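Replicative DNA helicase (PDB 3GXV) probably helps unwind duplex DNA at the replication fork as a hexameric, NTP-hydrolysing helicase whose N-terminal domain, the part described here, interacts with primase. Local coordinates at residues Q9-E14 / F40-N45; I13-L18 / V83-A88. All coordinates share one frame; numbering follows the deposited sequence.

Both contacts start from helix 3-23, the first long helix of this all-helical N-terminal domain, and share Ile13 and Glu14. Contact 1 joins residues 9-14 to the loop 40-42 and the first turn of helix 43-57; contact 2 follows about one turn further on, where residues 13-18 meet the end of helix 79-87. Their centres lie about 9 Å apart, and they touch directly: Asn45 OD1 packs on Ile85 CD1 at 3.3 Å, while Phe40 packs on Leu18. One helix thus gathers two later parts of the chain, the first mainly by polar bonds and the second mainly by apolar packing, into the helical body of the domain.

Contact 1. Residues Q9-E14 / F40-N45; sequences QLQNIE and FYYPPN
The carboxylate of Glu14 meets the turn that opens helix 43-57, and three donors converge on it. Glu14 OE2 takes the backbone N of Tyr41 on its syn lone pair at 2.7 Å, nearly straight at 173°. Glu14 OE1 uses its syn lone pair for Tyr42 N and its anti lone pair for Asn45 ND2, which lies 3.2 Å away. A chi1 of -60° sets CG beside the backbone N, and the extended chain beyond carries the carboxylate to the turn, a reach that suits glutamate. Buried, the group is also packed: Glu14 CD lies 3.6 Å from Phe40 CD2, and three N-H donors would be expected to stabilise its negative charge.

Toward the partly exposed side the fit is looser. Gln11 sets OE1 over the centre of one face of the Tyr42 ring, 3.3 Å above its plane, while Pro44 CD covers the opposite face. The Tyr41 ring lies alongside helix 3-23, its CD2 4.0 Å from Leu10 CB, and also packs on Leu7. Separately, Tyr42 OH is hydrogen-bonded to Asp81 OD1 on helix 79-87. A helix N-terminus, with Tyr42 at the N-cap and two prolines following, is thus bound by a glutamate from another helix of the DnaB-type N-terminal domain.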
# COMPACT_ATOMS: atom_id res chain seq x y z
N GLN B 9 -25.23 9.98 2.09
CA GLN B 9 -24.78 9.00 3.06
C GLN B 9 -24.09 7.83 2.35
O GLN B 9 -23.07 7.32 2.81
CB GLN B 9 -25.99 8.52 3.86
CG GLN B 9 -25.76 7.44 4.90
CD GLN B 9 -27.08 6.99 5.52
OE1 GLN B 9 -27.82 7.80 6.08
NE2 GLN B 9 -27.39 5.70 5.40
N LEU B 10 -24.66 7.42 1.22
CA LEU B 10 -24.13 6.32 0.43
C LEU B 10 -22.75 6.71 -0.13
O LEU B 10 -21.80 5.92 -0.11
CB LEU B 10 -25.08 6.01 -0.72
CG LEU B 10 -25.91 4.73 -0.59
CD1 LEU B 10 -26.85 4.61 -1.80
CD2 LEU B 10 -24.98 3.53 -0.49
N GLN B 11 -22.66 7.94 -0.62
CA GLN B 11 -21.41 8.42 -1.16
C GLN B 11 -20.35 8.48 -0.05
O GLN B 11 -19.22 8.03 -0.25
CB GLN B 11 -21.63 9.81 -1.79
CG GLN B 11 -20.56 10.18 -2.79
CD GLN B 11 -20.86 11.44 -3.55
OE1 GLN B 11 -20.06 11.89 -4.36
NE2 GLN B 11 -22.03 12.03 -3.30
N ASN B 12 -20.73 9.01 1.10
CA ASN B 12 -19.83 9.14 2.25
C ASN B 12 -19.35 7.78 2.76
O ASN B 12 -18.19 7.62 3.14
CB ASN B 12 -20.54 9.91 3.37
CG ASN B 12 -19.71 10.01 4.63
OD1 ASN B 12 -18.52 10.30 4.58
ND2 ASN B 12 -20.35 9.79 5.77
N ILE B 13 -20.25 6.81 2.76
CA ILE B 13 -19.93 5.46 3.22
C ILE B 13 -18.94 4.75 2.30
O ILE B 13 -18.13 3.95 2.77
CB ILE B 13 -21.22 4.60 3.31
CG1 ILE B 13 -22.05 5.05 4.51
CG2 ILE B 13 -20.86 3.12 3.39
CD1 ILE B 13 -23.35 4.31 4.66
N GLU B 14 -19.04 5.02 1.00
CA GLU B 14 -18.16 4.39 0.03
C GLU B 14 -16.73 4.86 0.19
O GLU B 14 -15.79 4.10 -0.02
CB GLU B 14 -18.64 4.67 -1.39
CG GLU B 14 -20.05 4.16 -1.66
CD GLU B 14 -20.48 4.25 -3.11
OE1 GLU B 14 -20.02 5.17 -3.85
OE2 GLU B 14 -21.30 3.41 -3.51
N PHE B 40 -20.49 0.48 -6.98
CA PHE B 40 -20.37 1.77 -6.29
C PHE B 40 -21.29 2.79 -6.93
O PHE B 40 -21.41 2.84 -8.14
CB PHE B 40 -18.93 2.29 -6.32
CG PHE B 40 -18.03 1.59 -5.35
CD1 PHE B 40 -17.51 0.32 -5.64
CD2 PHE B 40 -17.74 2.15 -4.12
CE1 PHE B 40 -16.74 -0.36 -4.71
CE2 PHE B 40 -16.96 1.47 -3.18
CZ PHE B 40 -16.46 0.21 -3.48
N TYR B 41 -21.94 3.59 -6.09
CA TYR B 41 -22.89 4.62 -6.49
C TYR B 41 -22.20 5.79 -7.19
O TYR B 41 -22.61 6.20 -8.28
CB TYR B 41 -23.65 5.07 -5.24
CG TYR B 41 -24.42 6.37 -5.34
CD1 TYR B 41 -25.38 6.58 -6.33
CD2 TYR B 41 -24.20 7.38 -4.42
CE1 TYR B 41 -26.09 7.78 -6.40
CE2 TYR B 41 -24.91 8.56 -4.46
CZ TYR B 41 -25.85 8.76 -5.45
OH TYR B 41 -26.50 9.96 -5.49
N TYR B 42 -21.16 6.33 -6.57
CA TYR B 42 -20.40 7.42 -7.17
C TYR B 42 -19.34 6.72 -8.03
O TYR B 42 -18.43 6.09 -7.51
CB TYR B 42 -19.73 8.25 -6.09
CG TYR B 42 -19.09 9.51 -6.61
CD1 TYR B 42 -19.82 10.39 -7.40
CD2 TYR B 42 -17.77 9.82 -6.32
CE1 TYR B 42 -19.26 11.56 -7.88
CE2 TYR B 42 -17.19 10.98 -6.79
CZ TYR B 42 -17.94 11.85 -7.57
OH TYR B 42 -17.40 13.03 -8.02
N PRO B 43 -19.46 6.81 -9.36
CA PRO B 43 -18.53 6.18 -10.30
C PRO B 43 -17.04 6.31 -10.01
O PRO B 43 -16.29 5.35 -10.15
CB PRO B 43 -18.91 6.80 -11.64
CG PRO B 43 -20.37 7.06 -11.47
CD PRO B 43 -20.43 7.65 -10.09
N PRO B 44 -16.58 7.51 -9.61
CA PRO B 44 -15.15 7.66 -9.32
C PRO B 44 -14.65 6.75 -8.19
O PRO B 44 -13.45 6.43 -8.11
CB PRO B 44 -15.03 9.14 -8.98
CG PRO B 44 -16.07 9.76 -9.89
CD PRO B 44 -17.24 8.83 -9.69
N ASN B 45 -15.56 6.35 -7.30
CA ASN B 45 -15.21 5.47 -6.19
C ASN B 45 -15.04 4.05 -6.72
O ASN B 45 -14.22 3.30 -6.22
CB ASN B 45 -16.29 5.49 -5.11
CG ASN B 45 -16.34 6.82 -4.35
OD1 ASN B 45 -15.40 7.61 -4.39
ND2 ASN B 45 -17.44 7.05 -3.65

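Contact 2. Residues I13-L18 / V83-A88; sequences IERIVL and VAIFAA
Arg15, Ile16 and Leu18 of helix 3-23 pack on Ala84, Ile85 and Ala88 at the end of helix 79-87, a helix-helix crossing within the all-helical N-terminal domain of a DnaB-type helicase. The local axes approach to 8.0 Å at a signed crossing angle of -62°. The closest backbone pair is Arg15 and Ile85, whose CA atoms are 4.8 Å apart. The small methyls of Ala84 and Ala88 let Arg15 and the backbone of Ile16 come near.

The purely apolar contacts come from Leu18, Ile85, Ile16 and the methyl of Ala88. Ile85 has CG1 beside its backbone N and CG2 anti to it. Ile85 CG2 lies 3.7 Å from Leu18 CB, and Ile85 CD1 meets Leu18 CD1 as the two side chains cross obliquely. Both residues also pack on Asn45 of helix 43-57, and Leu18 reaches Phe48 and Phe49 as well; bulky aliphatic groups suit this buried junction of three helices. Ala88, where the chain leaves helical geometry, directs its CB toward helix 3-23, 4.0 Å from Arg15 CB and close to Ile16 CG1.

A polar link flanks this end: the carbonyl oxygen of Ala88 is hydrogen-bonded to Ser19 OG, one residue beyond the segment.

The remaining contacts belong to the aliphatic shaft of Arg15, a residue suited to a partly exposed position because its methylenes can pack while its charged end continues past them. Arg15 CG lies 4.0 Å from Ile85 CG1, and the chain bends at chi3 (-71°), which sets NE off the extended line. Just before that bend, Arg15 CD rests 3.5 Å from Ala84 CB.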
# COMPACT_ATOMS: atom_id res chain seq x y z
N ILE B 13 -20.25 6.81 2.76
CA ILE B 13 -19.93 5.46 3.22
C ILE B 13 -18.94 4.75 2.30
O ILE B 13 -18.13 3.95 2.77
CB ILE B 13 -21.22 4.60 3.31
CG1 ILE B 13 -22.05 5.05 4.51
CG2 ILE B 13 -20.86 3.12 3.39
CD1 ILE B 13 -23.35 4.31 4.66
N GLU B 14 -19.04 5.02 1.00
CA GLU B 14 -18.16 4.39 0.03
C GLU B 14 -16.73 4.86 0.19
O GLU B 14 -15.79 4.10 -0.02
CB GLU B 14 -18.64 4.67 -1.39
CG GLU B 14 -20.05 4.16 -1.66
CD GLU B 14 -20.48 4.25 -3.11
OE1 GLU B 14 -20.02 5.17 -3.85
OE2 GLU B 14 -21.30 3.41 -3.51
N ARG B 15 -16.56 6.13 0.55
CA ARG B 15 -15.24 6.69 0.74
C ARG B 15 -14.62 6.10 2.00
O ARG B 15 -13.47 5.66 1.99
CB ARG B 15 -15.30 8.21 0.90
CG ARG B 15 -15.71 8.96 -0.35
CD ARG B 15 -15.46 10.46 -0.20
NE ARG B 15 -16.38 11.12 0.72
CZ ARG B 15 -17.42 11.87 0.35
NH1 ARG B 15 -17.68 12.07 -0.93
NH2 ARG B 15 -18.19 12.42 1.26
N ILE B 16 -15.39 6.09 3.08
CA ILE B 16 -14.88 5.57 4.34
C ILE B 16 -14.41 4.13 4.16
O ILE B 16 -13.45 3.71 4.77
CB ILE B 16 -15.95 5.62 5.44
CG1 ILE B 16 -16.33 7.08 5.72
CG2 ILE B 16 -15.40 4.95 6.70
CD1 ILE B 16 -17.53 7.25 6.67
N VAL B 17 -15.09 3.38 3.29
CA VAL B 17 -14.73 2.00 3.03
C VAL B 17 -13.43 1.92 2.25
O VAL B 17 -12.57 1.09 2.55
CB VAL B 17 -15.84 1.31 2.22
CG1 VAL B 17 -15.42 -0.11 1.84
CG2 VAL B 17 -17.11 1.26 3.04
N LEU B 18 -13.30 2.80 1.24
CA LEU B 18 -12.11 2.86 0.39
C LEU B 18 -10.93 3.41 1.19
O LEU B 18 -9.79 2.99 1.01
CB LEU B 18 -12.37 3.75 -0.84
CG LEU B 18 -13.35 3.31 -1.95
CD1 LEU B 18 -13.45 4.40 -3.01
CD2 LEU B 18 -12.88 2.02 -2.58
N VAL B 83 -8.90 13.38 -2.79
CA VAL B 83 -8.74 13.93 -1.45
C VAL B 83 -9.96 13.58 -0.60
O VAL B 83 -9.87 13.49 0.63
CB VAL B 83 -8.59 15.47 -1.48
CG1 VAL B 83 -7.53 15.85 -2.49
CG2 VAL B 83 -9.90 16.11 -1.82
N ALA B 84 -11.09 13.37 -1.26
CA ALA B 84 -12.32 13.00 -0.57
C ALA B 84 -12.12 11.62 0.04
O ALA B 84 -12.41 11.39 1.21
CB ALA B 84 -13.49 12.98 -1.56
N ILE B 85 -11.61 10.71 -0.78
CA ILE B 85 -11.38 9.35 -0.34
C ILE B 85 -10.25 9.25 0.68
O ILE B 85 -10.42 8.62 1.73
CB ILE B 85 -11.10 8.46 -1.55
CG1 ILE B 85 -12.35 8.42 -2.44
CG2 ILE B 85 -10.70 7.06 -1.10
CD1 ILE B 85 -12.12 8.03 -3.90
N PHE B 86 -9.11 9.88 0.40
CA PHE B 86 -7.96 9.83 1.32
C PHE B 86 -8.16 10.53 2.66
O PHE B 86 -7.56 10.14 3.66
CB PHE B 86 -6.70 10.38 0.63
CG PHE B 86 -6.18 9.51 -0.48
CD1 PHE B 86 -5.67 8.25 -0.21
CD2 PHE B 86 -6.23 9.93 -1.80
CE1 PHE B 86 -5.22 7.42 -1.23
CE2 PHE B 86 -5.78 9.11 -2.84
CZ PHE B 86 -5.28 7.85 -2.55
N ALA B 87 -9.01 11.56 2.68
CA ALA B 87 -9.24 12.31 3.91
C ALA B 87 -10.33 11.71 4.81
O ALA B 87 -10.32 11.94 6.02
CB ALA B 87 -9.58 13.76 3.59
N ALA B 88 -11.25 10.95 4.23
CA ALA B 88 -12.31 10.33 5.01
C ALA B 88 -11.70 9.46 6.09
O ALA B 88 -10.62 8.90 5.91
CB ALA B 88 -13.20 9.49 4.10